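Side-chain contacts in Maltose/maltodextrin transport permease homologue (Bdellovibrio bacteriovorus HD100, PDB 6FFL), which binds maltotriose through its periplasmic-type solute-binding domain, here cut from the fused permease, and as a whole protein probably takes part in maltodextrin uptake: residues A[87-90]-A[91-95]; A[289-292]-A[293-297]. All blocks are in the same frame, centred on the assembly; numbering follows the deposited sequence. Where two conformers were deposited one is given.

Contact 1 (A[87-90]-A[91-95])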
loop_
_atom_site.group_PDB
_atom_site.type_symbol
_atom_site.label_atom_id
_atom_site.label_comp_id
_atom_site.label_asym_id
_atom_site.label_seq_id
_atom_site.Cartn_x
_atom_site.Cartn_y
_atom_site.Cartn_z
ATOM N N SER A 87 -26.534 -4.063 -5.796
ATOM C CA SER A 87 -26.307 -3.044 -4.773
ATOM C C SER A 87 -26.274 -3.645 -3.370
ATOM O O SER A 87 -25.472 -3.222 -2.526
ATOM C CB SER A 87 -27.381 -1.962 -4.862
ATOM O OG SER A 87 -27.681 -1.431 -3.582
ATOM N N ASP A 88 -27.140 -4.622 -3.091
ATOM C CA ASP A 88 -27.097 -5.276 -1.788
ATOM C C ASP A 88 -25.749 -5.942 -1.526
ATOM O O ASP A 88 -25.401 -6.187 -0.367
ATOM C CB ASP A 88 -28.229 -6.298 -1.676
ATOM C CG ASP A 88 -29.586 -5.642 -1.484
ATOM O OD1 ASP A 88 -29.636 -4.506 -0.961
ATOM O OD2 ASP A 88 -30.603 -6.261 -1.861
ATOM N N TYR A 89 -24.981 -6.234 -2.574
ATOM C CA TYR A 89 -23.650 -6.792 -2.382
ATOM C C TYR A 89 -22.748 -5.812 -1.638
ATOM O O TYR A 89 -22.111 -6.171 -0.642
ATOM C CB TYR A 89 -23.051 -7.171 -3.740
ATOM C CG TYR A 89 -21.637 -7.688 -3.679
ATOM C CD1 TYR A 89 -20.559 -6.829 -3.856
ATOM C CD2 TYR A 89 -21.374 -9.036 -3.453
ATOM C CE1 TYR A 89 -19.261 -7.292 -3.795
ATOM C CE2 TYR A 89 -20.074 -9.510 -3.392
ATOM C CZ TYR A 89 -19.023 -8.634 -3.564
ATOM O OH TYR A 89 -17.724 -9.087 -3.514
ATOM N N PHE A 90 -22.682 -4.560 -2.105
ATOM C CA PHE A 90 -21.662 -3.647 -1.599
ATOM C C PHE A 90 -21.940 -3.179 -0.175
ATOM O O PHE A 90 -20.991 -2.837 0.540
ATOM C CB PHE A 90 -21.509 -2.459 -2.552
ATOM C CG PHE A 90 -20.762 -2.816 -3.810
ATOM C CD1 PHE A 90 -19.386 -2.956 -3.788
ATOM C CD2 PHE A 90 -21.445 -3.070 -4.989
ATOM C CE1 PHE A 90 -18.687 -3.323 -4.922
ATOM C CE2 PHE A 90 -20.749 -3.437 -6.137
ATOM C CZ PHE A 90 -19.370 -3.566 -6.093
ATOM N N GLN A 91 -23.204 -3.169 0.258
ATOM C CA GLN A 91 -23.503 -2.758 1.627
ATOM C C GLN A 91 -22.977 -3.745 2.663
ATOM O O GLN A 91 -22.959 -3.413 3.852
ATOM C CB GLN A 91 -25.013 -2.558 1.815
ATOM C CG GLN A 91 -25.875 -3.691 1.283
ATOM C CD GLN A 91 -27.350 -3.581 1.673
ATOM O OE1 GLN A 91 -27.776 -4.089 2.716
ATOM N NE2 GLN A 91 -28.137 -2.935 0.820
ATOM N N ASN A 92 -22.548 -4.935 2.246
ATOM C CA ASN A 92 -22.021 -5.929 3.176
ATOM C C ASN A 92 -20.546 -5.732 3.470
ATOM O O ASN A 92 -19.978 -6.495 4.268
ATOM C CB ASN A 92 -22.241 -7.345 2.629
ATOM C CG ASN A 92 -23.707 -7.700 2.488
ATOM O OD1 ASN A 92 -24.087 -8.449 1.584
ATOM N ND2 ASN A 92 -24.544 -7.158 3.371
ATOM N N PHE A 93 -19.912 -4.739 2.847
ATOM C CA PHE A 93 -18.481 -4.507 2.980
ATOM C C PHE A 93 -18.222 -3.096 3.492
ATOM O O PHE A 93 -18.988 -2.166 3.221
ATOM C CB PHE A 93 -17.761 -4.724 1.630
ATOM C CG PHE A 93 -17.992 -6.095 1.043
ATOM C CD1 PHE A 93 -17.129 -7.137 1.315
ATOM C CD2 PHE A 93 -19.099 -6.347 0.247
ATOM C CE1 PHE A 93 -17.354 -8.408 0.784
ATOM C CE2 PHE A 93 -19.323 -7.606 -0.287
ATOM C CZ PHE A 93 -18.452 -8.637 -0.019
ATOM N N ASP A 94 -17.139 -2.962 4.259
ATOM C CA ASP A 94 -16.568 -1.662 4.578
ATOM C C ASP A 94 -16.469 -0.816 3.309
ATOM O O ASP A 94 -15.903 -1.280 2.312
ATOM C CB ASP A 94 -15.171 -1.881 5.168
ATOM C CG ASP A 94 -14.552 -0.618 5.775
ATOM O OD1 ASP A 94 -14.824 0.505 5.310
ATOM O OD2 ASP A 94 -13.764 -0.766 6.734
ATOM N N PRO A 95 -17.003 0.410 3.296
ATOM C CA PRO A 95 -16.891 1.241 2.079
ATOM C C PRO A 95 -15.463 1.487 1.629
ATOM O O PRO A 95 -15.244 1.740 0.439
ATOM C CB PRO A 95 -17.576 2.551 2.482
ATOM C CG PRO A 95 -18.511 2.154 3.594
ATOM C CD PRO A 95 -17.790 1.075 4.347
#
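A type I beta turn from F90 to F93 carries the chain out of the short helix 87-90, and the aromatic residues Y89 and F93 meet beside it. Two backbone bonds make the bend: N92 N donates to Y89 O at 3.2 Å, and F93 N reaches F90 O, the bond that closes the turn. Both donors stand well above the plane of the carbonyl they use. Y89 has its ring carbon CG anti to the backbone N (chi1 177°), which sets CG beside the carbonyl carbon and brings the ring to F93. There F93 CE2 comes over one face of the Y89 ring, displaced toward its rim, 3.4 Å from Y89 CZ; the two planes are inclined by 42°. Tyrosine suits the place because its ring offers a face to F93 CE2 while its hydroxyl bonds to T295. Phenylalanine suits position 93, which is buried and also packs on I108 of strand 104-109. F90 turns a face to Y89, whose CD1 lies 3.8 Å above the centre of the F90 ring, and stacks with H105. The backbone also touches the F93 ring: F90 O lies in its plane at the edge, and Y89 O is 3.1 Å from F93 CD2.

Contact 2 (A[289-292]-A[293-297])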
loop_
_atom_site.group_PDB
_atom_site.type_symbol
_atom_site.label_atom_id
_atom_site.label_comp_id
_atom_site.label_asym_id
_atom_site.label_seq_id
_atom_site.Cartn_x
_atom_site.Cartn_y
_atom_site.Cartn_z
ATOM N N LYS A 289 -17.732 -15.701 -11.251
ATOM C CA LYS A 289 -17.703 -16.725 -10.208
ATOM C C LYS A 289 -16.440 -16.612 -9.366
ATOM O O LYS A 289 -16.495 -16.670 -8.134
ATOM C CB LYS A 289 -17.798 -18.120 -10.822
ATOM C CG LYS A 289 -19.175 -18.494 -11.317
ATOM C CD LYS A 289 -19.164 -19.889 -11.910
ATOM C CE LYS A 289 -20.458 -20.626 -11.621
ATOM N NZ LYS A 289 -20.738 -21.620 -12.685
ATOM N N LEU A 290 -15.289 -16.435 -10.018
ATOM C CA LEU A 290 -14.035 -16.335 -9.285
ATOM C C LEU A 290 -13.997 -15.078 -8.426
ATOM O O LEU A 290 -13.523 -15.116 -7.284
ATOM C CB LEU A 290 -12.860 -16.362 -10.259
ATOM C CG LEU A 290 -11.478 -16.376 -9.603
ATOM C CD1 LEU A 290 -11.339 -17.620 -8.730
ATOM C CD2 LEU A 290 -10.391 -16.337 -10.662
ATOM N N LEU A 291 -14.483 -13.955 -8.968
ATOM C CA LEU A 291 -14.542 -12.703 -8.213
ATOM C C LEU A 291 -15.390 -12.847 -6.953
ATOM O O LEU A 291 -15.015 -12.362 -5.878
ATOM C CB LEU A 291 -15.109 -11.598 -9.109
ATOM C CG LEU A 291 -15.520 -10.281 -8.456
ATOM C CD1 LEU A 291 -14.300 -9.624 -7.923
ATOM C CD2 LEU A 291 -16.215 -9.367 -9.461
ATOM N N LYS A 292 -16.556 -13.478 -7.075
ATOM C CA LYS A 292 -17.399 -13.690 -5.904
ATOM C C LYS A 292 -16.722 -14.620 -4.903
ATOM O O LYS A 292 -16.801 -14.401 -3.689
ATOM C CB LYS A 292 -18.754 -14.254 -6.330
ATOM C CG LYS A 292 -19.628 -13.283 -7.141
ATOM C CD LYS A 292 -20.914 -14.003 -7.593
ATOM C CE LYS A 292 -21.887 -13.073 -8.298
ATOM N NZ LYS A 292 -23.044 -13.828 -8.890
ATOM N N TYR A 293 -16.041 -15.659 -5.390
ATOM C CA TYR A 293 -15.351 -16.577 -4.484
ATOM C C TYR A 293 -14.204 -15.885 -3.745
ATOM O O TYR A 293 -14.043 -16.057 -2.526
ATOM C CB TYR A 293 -14.837 -17.787 -5.261
ATOM C CG TYR A 293 -13.988 -18.711 -4.426
ATOM C CD1 TYR A 293 -14.564 -19.508 -3.442
ATOM C CD2 TYR A 293 -12.619 -18.789 -4.618
ATOM C CE1 TYR A 293 -13.795 -20.355 -2.668
ATOM C CE2 TYR A 293 -11.838 -19.638 -3.851
ATOM C CZ TYR A 293 -12.433 -20.415 -2.878
ATOM O OH TYR A 293 -11.663 -21.258 -2.114
ATOM N N LEU A 294 -13.382 -15.112 -4.461
ATOM C CA LEU A 294 -12.194 -14.540 -3.833
ATOM C C LEU A 294 -12.532 -13.402 -2.886
ATOM O O LEU A 294 -11.660 -12.985 -2.115
ATOM C CB LEU A 294 -11.196 -14.053 -4.893
ATOM C CG LEU A 294 -10.544 -15.165 -5.724
ATOM C CD1 LEU A 294 -9.692 -14.579 -6.849
ATOM C CD2 LEU A 294 -9.722 -16.101 -4.837
ATOM N N THR A 295 -13.764 -12.897 -2.919
ATOM C CA THR A 295 -14.216 -11.923 -1.944
ATOM C C THR A 295 -15.163 -12.542 -0.921
ATOM O O THR A 295 -15.658 -11.826 -0.043
ATOM C CB THR A 295 -14.894 -10.736 -2.642
ATOM O OG1 THR A 295 -15.989 -11.203 -3.438
ATOM C CG2 THR A 295 -13.895 -9.979 -3.544
ATOM N N SER A 296 -15.403 -13.853 -0.996
ATOM C CA SER A 296 -16.310 -14.506 -0.061
ATOM C C SER A 296 -15.675 -14.584 1.322
ATOM O O SER A 296 -14.454 -14.518 1.481
ATOM C CB SER A 296 -16.700 -15.912 -0.550
ATOM O OG SER A 296 -15.632 -16.842 -0.459
ATOM N N THR A 297 -16.526 -14.716 2.336
ATOM C CA THR A 297 -16.021 -14.679 3.705
ATOM C C THR A 297 -15.069 -15.833 4.016
ATOM O O THR A 297 -14.059 -15.590 4.701
ATOM C CB THR A 297 -17.209 -14.611 4.674
ATOM O OG1 THR A 297 -17.719 -13.273 4.666
ATOM C CG2 THR A 297 -16.787 -14.976 6.124
#
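L290 carries its CG anti to the backbone N (chi1 -175°), while L294, one turn later, has CG anti to its own carbonyl carbon (chi1 -68°); these different torsions bring the two branched ends together on one side of helix 281-294. The side chains pass at a slant, with L294 CD1 3.7 Å from L290 CG. Leucine suits both buried positions, since its forked end packs against helix and neighbours without adding a polar group. The backbone here keeps ordinary helical bonding: Y293 N to K289 O, and L294 N to L290 O at 2.8 Å, the latter with the donor almost in line with the carbonyl. The regular pattern then weakens. T295 N makes weak bonds to L291 O and K292 O, and the T295 hydroxyl gives L291 O a second, better donor: OG1, set between the backbone N and the carbonyl carbon (chi1 57°), donates to it at 2.9 Å. Threonine suits this place because OG1 also bonds to Y89 OH, while its methyl CG2 lies near L291 CD1. The next residue, S296, likewise folds back, its OG giving a bond of 2.7 Å to Y293 O. That carbonyl also accepts from S296 N, so two donors grip it where the helix stops, just before helix 297-307 begins. Around this end, L290 and Y293 pack on helix 13-29, with the Y293 ring meeting that of F26; L294 touches both L19 of that helix and Y272 of strand 266-274, and L291 and T295 lie against Y272 and I108 of strand 104-109.

How the contacts relate
Contacts 1 and 2 are far apart in sequence, yet their centres lie about 14 Å apart and they touch directly. Y89 OH of contact 1 and T295 OG1 of contact 2 are 2.7 Å apart, a probable hydrogen bond between two hydroxyls, which would join the end of helix 281-294 to the turn after helix 87-90. A packing contact of 3.9 Å between F93 CE1 and T295 O lies beside it. Strand 104-109, shared by both contacts, pairs antiparallel with strand 266-274 in the sheet. Each centre is about 22 Å from that of the chain, on the same side, and the pair is packing within the maltotriose-binding domain.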